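Side-chain contacts in interphotoreceptor retinoid-binding protein (Xenopus laevis, PDB 1J7X), which probably binds and carries retinoids between photoreceptors and pigment epithelium, one functional unit of it being built on a fold related to S41 peptidases: residues A[30-35]-A[48-53]; A[120-125]-A[155-160]. All coordinates share one frame; numbering follows the deposited sequence.

Contact 1. Residues A[30-35]-A[48-53]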
loop_
_atom_site.group_PDB
_atom_site.type_symbol
_atom_site.label_atom_id
_atom_site.label_comp_id
_atom_site.label_asym_id
_atom_site.label_seq_id
_atom_site.Cartn_x
_atom_site.Cartn_y
_atom_site.Cartn_z
ATOM N N GLN A 30 13.829 -14.644 24.422
ATOM C CA GLN A 30 13.784 -15.835 25.286
ATOM C C GLN A 30 13.742 -17.114 24.437
ATOM O O GLN A 30 14.441 -18.109 24.726
ATOM C CB GLN A 30 12.521 -15.810 26.152
ATOM C CG GLN A 30 12.523 -14.734 27.251
ATOM C CD GLN A 30 13.503 -14.987 28.368
ATOM O OE1 GLN A 30 13.850 -16.180 28.625
ATOM N NE2 GLN A 30 13.945 -13.881 29.076
ATOM N N HIS A 31 12.924 -17.124 23.380
ATOM C CA HIS A 31 12.748 -18.335 22.651
ATOM C C HIS A 31 13.899 -18.631 21.684
ATOM O O HIS A 31 14.333 -19.752 21.537
ATOM C CB HIS A 31 11.446 -18.263 21.884
ATOM C CG HIS A 31 10.241 -18.541 22.709
ATOM N ND1 HIS A 31 10.064 -19.714 23.401
ATOM C CD2 HIS A 31 9.134 -17.795 22.945
ATOM C CE1 HIS A 31 8.903 -19.689 24.017
ATOM N NE2 HIS A 31 8.315 -18.533 23.757
ATOM N N LEU A 32 14.300 -17.658 20.897
ATOM C CA LEU A 32 15.277 -17.936 19.868
ATOM C C LEU A 32 16.575 -18.673 20.336
ATOM O O LEU A 32 17.048 -19.576 19.652
ATOM C CB LEU A 32 15.640 -16.687 19.156
ATOM C CG LEU A 32 14.537 -16.123 18.270
ATOM C CD1 LEU A 32 14.908 -14.808 17.627
ATOM C CD2 LEU A 32 14.166 -17.181 17.183
ATOM N N PRO A 33 17.173 -18.283 21.444
ATOM C CA PRO A 33 18.363 -18.947 21.919
ATOM C C PRO A 33 18.052 -20.310 22.490
ATOM O O PRO A 33 18.952 -21.079 22.688
ATOM C CB PRO A 33 18.871 -17.972 23.005
ATOM C CG PRO A 33 18.238 -16.701 22.685
ATOM C CD PRO A 33 16.892 -17.079 22.227
ATOM N N ASN A 34 16.796 -20.604 22.716
ATOM C CA ASN A 34 16.396 -21.842 23.317
ATOM C C ASN A 34 16.170 -22.984 22.317
ATOM O O ASN A 34 16.067 -24.118 22.705
ATOM C CB ASN A 34 15.117 -21.580 24.192
ATOM C CG ASN A 34 14.627 -22.821 24.970
ATOM O OD1 ASN A 34 15.374 -23.410 25.755
ATOM N ND2 ASN A 34 13.352 -23.225 24.727
ATOM N N LEU A 35 16.017 -22.648 21.058
ATOM C CA LEU A 35 15.695 -23.635 20.060
ATOM C C LEU A 35 16.808 -24.684 19.961
ATOM O O LEU A 35 17.905 -24.471 20.288
ATOM C CB LEU A 35 15.520 -22.959 18.717
ATOM C CG LEU A 35 14.389 -21.930 18.561
ATOM C CD1 LEU A 35 14.426 -21.352 17.107
ATOM C CD2 LEU A 35 13.085 -22.530 18.865
ATOM N N ALA A 48 14.817 -21.747 6.937
ATOM C CA ALA A 48 13.574 -22.449 7.166
ATOM C C ALA A 48 13.243 -22.644 8.628
ATOM O O ALA A 48 12.129 -22.426 9.091
ATOM C CB ALA A 48 13.531 -23.780 6.401
ATOM N N LYS A 49 14.269 -23.023 9.409
ATOM C CA LYS A 49 14.005 -23.219 10.793
ATOM C C LYS A 49 13.608 -21.926 11.517
ATOM O O LYS A 49 12.726 -21.941 12.337
ATOM C CB LYS A 49 15.298 -23.806 11.442
ATOM C CG LYS A 49 15.179 -24.051 12.912
ATOM C CD LYS A 49 14.067 -24.990 13.305
ATOM C CE LYS A 49 13.963 -25.243 14.815
ATOM N NZ LYS A 49 12.635 -25.915 15.207
ATOM N N LEU A 50 14.419 -20.867 11.347
ATOM C CA LEU A 50 14.145 -19.609 11.954
ATOM C C LEU A 50 12.837 -19.010 11.436
ATOM O O LEU A 50 12.103 -18.448 12.270
ATOM C CB LEU A 50 15.252 -18.623 11.794
ATOM C CG LEU A 50 16.473 -19.027 12.648
ATOM C CD1 LEU A 50 17.696 -18.263 12.182
ATOM C CD2 LEU A 50 16.125 -18.676 14.056
ATOM N N ASN A 51 12.497 -19.219 10.167
ATOM C CA ASN A 51 11.263 -18.717 9.584
ATOM C C ASN A 51 10.064 -19.413 10.246
ATOM O O ASN A 51 9.071 -18.736 10.658
ATOM C CB ASN A 51 11.195 -18.900 8.091
ATOM C CG ASN A 51 11.958 -17.883 7.361
ATOM O OD1 ASN A 51 12.397 -18.131 6.210
ATOM N ND2 ASN A 51 11.984 -16.692 7.899
ATOM N N TYR A 52 10.188 -20.708 10.494
ATOM C CA TYR A 52 9.027 -21.431 11.154
ATOM C C TYR A 52 8.845 -20.980 12.552
ATOM O O TYR A 52 7.721 -20.711 13.059
ATOM C CB TYR A 52 9.294 -22.941 11.206
ATOM C CG TYR A 52 7.987 -23.755 11.377
ATOM C CD1 TYR A 52 7.034 -23.754 10.327
ATOM C CD2 TYR A 52 7.748 -24.494 12.458
ATOM C CE1 TYR A 52 5.830 -24.508 10.372
ATOM C CE2 TYR A 52 6.552 -25.240 12.558
ATOM C CZ TYR A 52 5.568 -25.212 11.515
ATOM O OH TYR A 52 4.345 -26.025 11.475
ATOM N N GLU A 53 9.976 -20.822 13.259
ATOM C CA GLU A 53 9.925 -20.322 14.613
ATOM C C GLU A 53 9.456 -18.897 14.687
ATOM O O GLU A 53 8.566 -18.567 15.473
ATOM C CB GLU A 53 11.281 -20.503 15.299
ATOM C CG GLU A 53 11.134 -20.654 16.799
ATOM C CD GLU A 53 10.207 -21.827 17.165
ATOM O OE1 GLU A 53 10.383 -22.908 16.563
ATOM O OE2 GLU A 53 9.302 -21.602 18.029
#
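Leu35 and Leu32 pack against Glu53 and Leu50 in a largely apolar contact inside the N-terminal helical region, between the C-terminal end of helix 25-31 with the residues after it and one side of helix 43-58. Both methyls of Leu35 straddle the aliphatic part of Glu53: CD1 and CD2 each lie 3.4 Å from Glu53 CG. The two side chains run past each other in opposite directions, and Leu35 CD2 also comes to 3.4 Å from Glu53 CD, so that it meets the base of the carboxylate. Glu53 leaves the helix with CG roughly anti to the backbone N (chi1 -152°) and then bends at chi2 (57°), which lays its methylenes along the leucine. A glutamate suits this half-covered place because its CB and CG serve as hydrocarbon while its carboxylate, still beside Leu35 CD2, can turn to Lys49, one helical turn earlier, in a long salt bridge (NZ to OE1 4.0 Å). Two buried leucines meet methyl to methyl, Leu32 CD2 to Leu50 CD2 at 4.0 Å, their side chains crossing at about a right angle. Leu35 CD1 approaches the same Leu50 methyl more loosely, at 4.4 Å. Leu32 is also packed against Leu8, Cys12 and Leu15, whereas Leu50 rests on Leu65 and Tyr37, so the contact lies between helix 2-18 on one leucine and strand 64-67 on the other.

Contact 2. Residues A[120-125]-A[155-160]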
loop_
_atom_site.group_PDB
_atom_site.type_symbol
_atom_site.label_atom_id
_atom_site.label_comp_id
_atom_site.label_asym_id
_atom_site.label_seq_id
_atom_site.Cartn_x
_atom_site.Cartn_y
_atom_site.Cartn_z
ATOM N N SER A 120 5.007 16.242 -4.034
ATOM C CA SER A 120 5.611 17.471 -4.581
ATOM C C SER A 120 5.242 17.646 -6.054
ATOM O O SER A 120 5.148 18.771 -6.534
ATOM C CB SER A 120 7.088 17.500 -4.313
ATOM O OG SER A 120 7.782 16.430 -4.939
ATOM N N VAL A 121 5.044 16.524 -6.749
ATOM C CA VAL A 121 4.655 16.484 -8.110
ATOM C C VAL A 121 3.206 16.806 -8.250
ATOM O O VAL A 121 2.796 17.653 -9.078
ATOM C CB VAL A 121 5.016 15.177 -8.736
ATOM C CG1 VAL A 121 4.437 15.113 -10.169
ATOM C CG2 VAL A 121 6.593 14.973 -8.706
ATOM N N ILE A 122 2.364 16.177 -7.414
ATOM C CA ILE A 122 0.969 16.415 -7.461
ATOM C C ILE A 122 0.648 17.852 -7.216
ATOM O O ILE A 122 -0.289 18.383 -7.804
ATOM C CB ILE A 122 0.104 15.551 -6.497
ATOM C CG1 ILE A 122 0.290 14.071 -6.796
ATOM C CG2 ILE A 122 -1.395 15.924 -6.533
ATOM C CD1 ILE A 122 -0.212 13.680 -8.210
ATOM N N ALA A 123 1.464 18.500 -6.383
ATOM C CA ALA A 123 1.255 19.930 -6.102
ATOM C C ALA A 123 1.287 20.745 -7.395
ATOM O O ALA A 123 0.311 21.468 -7.749
ATOM C CB ALA A 123 2.350 20.410 -5.171
ATOM N N LYS A 124 2.337 20.566 -8.167
ATOM C CA LYS A 124 2.455 21.271 -9.484
ATOM C C LYS A 124 1.417 20.849 -10.549
ATOM O O LYS A 124 0.945 21.695 -11.338
ATOM C CB LYS A 124 3.834 20.994 -10.020
ATOM C CG LYS A 124 4.956 21.620 -9.117
ATOM C CD LYS A 124 4.772 23.172 -8.948
ATOM C CE LYS A 124 5.812 23.876 -7.999
ATOM N NZ LYS A 124 5.653 23.531 -6.415
ATOM N N LEU A 125 0.933 19.617 -10.492
ATOM C CA LEU A 125 -0.098 19.155 -11.438
ATOM C C LEU A 125 -1.507 19.401 -11.011
ATOM O O LEU A 125 -2.422 19.388 -11.856
ATOM C CB LEU A 125 0.052 17.682 -11.725
ATOM C CG LEU A 125 1.370 17.108 -12.149
ATOM C CD1 LEU A 125 1.259 15.614 -12.305
ATOM C CD2 LEU A 125 1.729 17.720 -13.483
ATOM N N SER A 155 3.962 7.110 -1.323
ATOM C CA SER A 155 2.638 7.220 -0.687
ATOM C C SER A 155 2.377 8.631 -0.235
ATOM O O SER A 155 1.358 8.872 0.388
ATOM C CB SER A 155 2.478 6.233 0.529
ATOM O OG SER A 155 2.712 4.945 -0.026
ATOM N N THR A 156 3.296 9.541 -0.474
ATOM C CA THR A 156 3.134 10.929 0.082
ATOM C C THR A 156 1.875 11.679 -0.316
ATOM O O THR A 156 1.369 12.465 0.439
ATOM C CB THR A 156 4.371 11.835 -0.242
ATOM O OG1 THR A 156 4.581 11.965 -1.662
ATOM C CG2 THR A 156 5.667 11.253 0.347
ATOM N N ALA A 157 1.317 11.348 -1.485
ATOM C CA ALA A 157 0.048 11.990 -1.938
ATOM C C ALA A 157 -1.189 11.200 -1.651
ATOM O O ALA A 157 -2.254 11.627 -1.962
ATOM C CB ALA A 157 0.100 12.271 -3.400
ATOM N N VAL A 158 -1.086 10.030 -0.973
ATOM C CA VAL A 158 -2.271 9.272 -0.700
ATOM C C VAL A 158 -3.310 9.993 0.143
ATOM O O VAL A 158 -4.487 9.929 -0.137
ATOM C CB VAL A 158 -1.857 7.898 -0.183
ATOM C CG1 VAL A 158 -3.002 7.079 0.234
ATOM C CG2 VAL A 158 -1.141 7.079 -1.292
ATOM N N PRO A 159 -2.893 10.637 1.246
ATOM C CA PRO A 159 -3.876 11.347 2.027
ATOM C C PRO A 159 -4.633 12.406 1.249
ATOM O O PRO A 159 -5.836 12.553 1.364
ATOM C CB PRO A 159 -3.054 11.920 3.207
ATOM C CG PRO A 159 -1.867 10.918 3.313
ATOM C CD PRO A 159 -1.543 10.561 1.841
ATOM N N LEU A 160 -3.925 13.143 0.438
ATOM C CA LEU A 160 -4.504 14.188 -0.383
ATOM C C LEU A 160 -5.500 13.604 -1.332
ATOM O O LEU A 160 -6.616 14.097 -1.449
ATOM C CB LEU A 160 -3.372 14.948 -1.115
ATOM C CG LEU A 160 -3.951 16.061 -2.049
ATOM C CD1 LEU A 160 -4.716 17.036 -1.206
ATOM C CD2 LEU A 160 -2.812 16.783 -2.799
#
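Helix 119-137 faces the turn that leads into helix 158-163, the backbones coming nearest at Ile122 and Ala157, whose CA atoms are 7.1 Å apart. Ser155 to Val158 form a type I beta turn, with Val158 N bonded to Ser155 O. Ile122 supplies both close approaches from its side, using its two branches on two different partners. Its CG1 arm approaches Ala157 CB at 3.8 Å, and its CG2 methyl reaches Leu160 CD2 at 4.1 Å. With CG1 anti to the carbonyl carbon (chi1 -59°), CG2 lies anti to the backbone N, and the beta-branch thus offers hydrocarbon to both partners at once. Alanine suits the turn because its single methyl lets the two backbones come close. Leu160, three residues on from Ala157, stretches across the wider separation with CG anti to its backbone N (chi1 178°) and passes Ile122 in the opposite direction. No hydrogen bond joins the two segments, and the interface is small, 114 Å² with both sides summed. Polar links gather at the start of helix 119-137: Thr156 OG1 is hydrogen-bonded to Val119 N and Asp118 OD1, while Ser120 OG is bonded to Asp118 OD2. Helix 119-137 is the crossover helix of a beta-alpha-beta unit, joining the adjacent parallel strands 108-112 and 142-146, and the chain leaving the second strand returns through helix 158-163 to pack against it. This fits the alpha/beta region related to S41 peptidases, of the ClpP/crotonase clan.

The two contacts lie on opposite sides of the chain's centre, with their own centres 42 Å apart, and share no helix or strand. Contact 1 belongs to the N-terminal helical region, far out from the middle of the molecule; contact 2 sits nearer the centre, in the S41-type alpha/beta region. Both are partly buried and without hydrogen bonds between their segments, yet their chemistry differs. Contact 1 has the larger interface, 223 Å², grading from buried leucines to a charged margin. Contact 2 is purely aliphatic, resting on one beta-branched side chain, and its polar bonding involves residues just beside it, at the beginning of a helix.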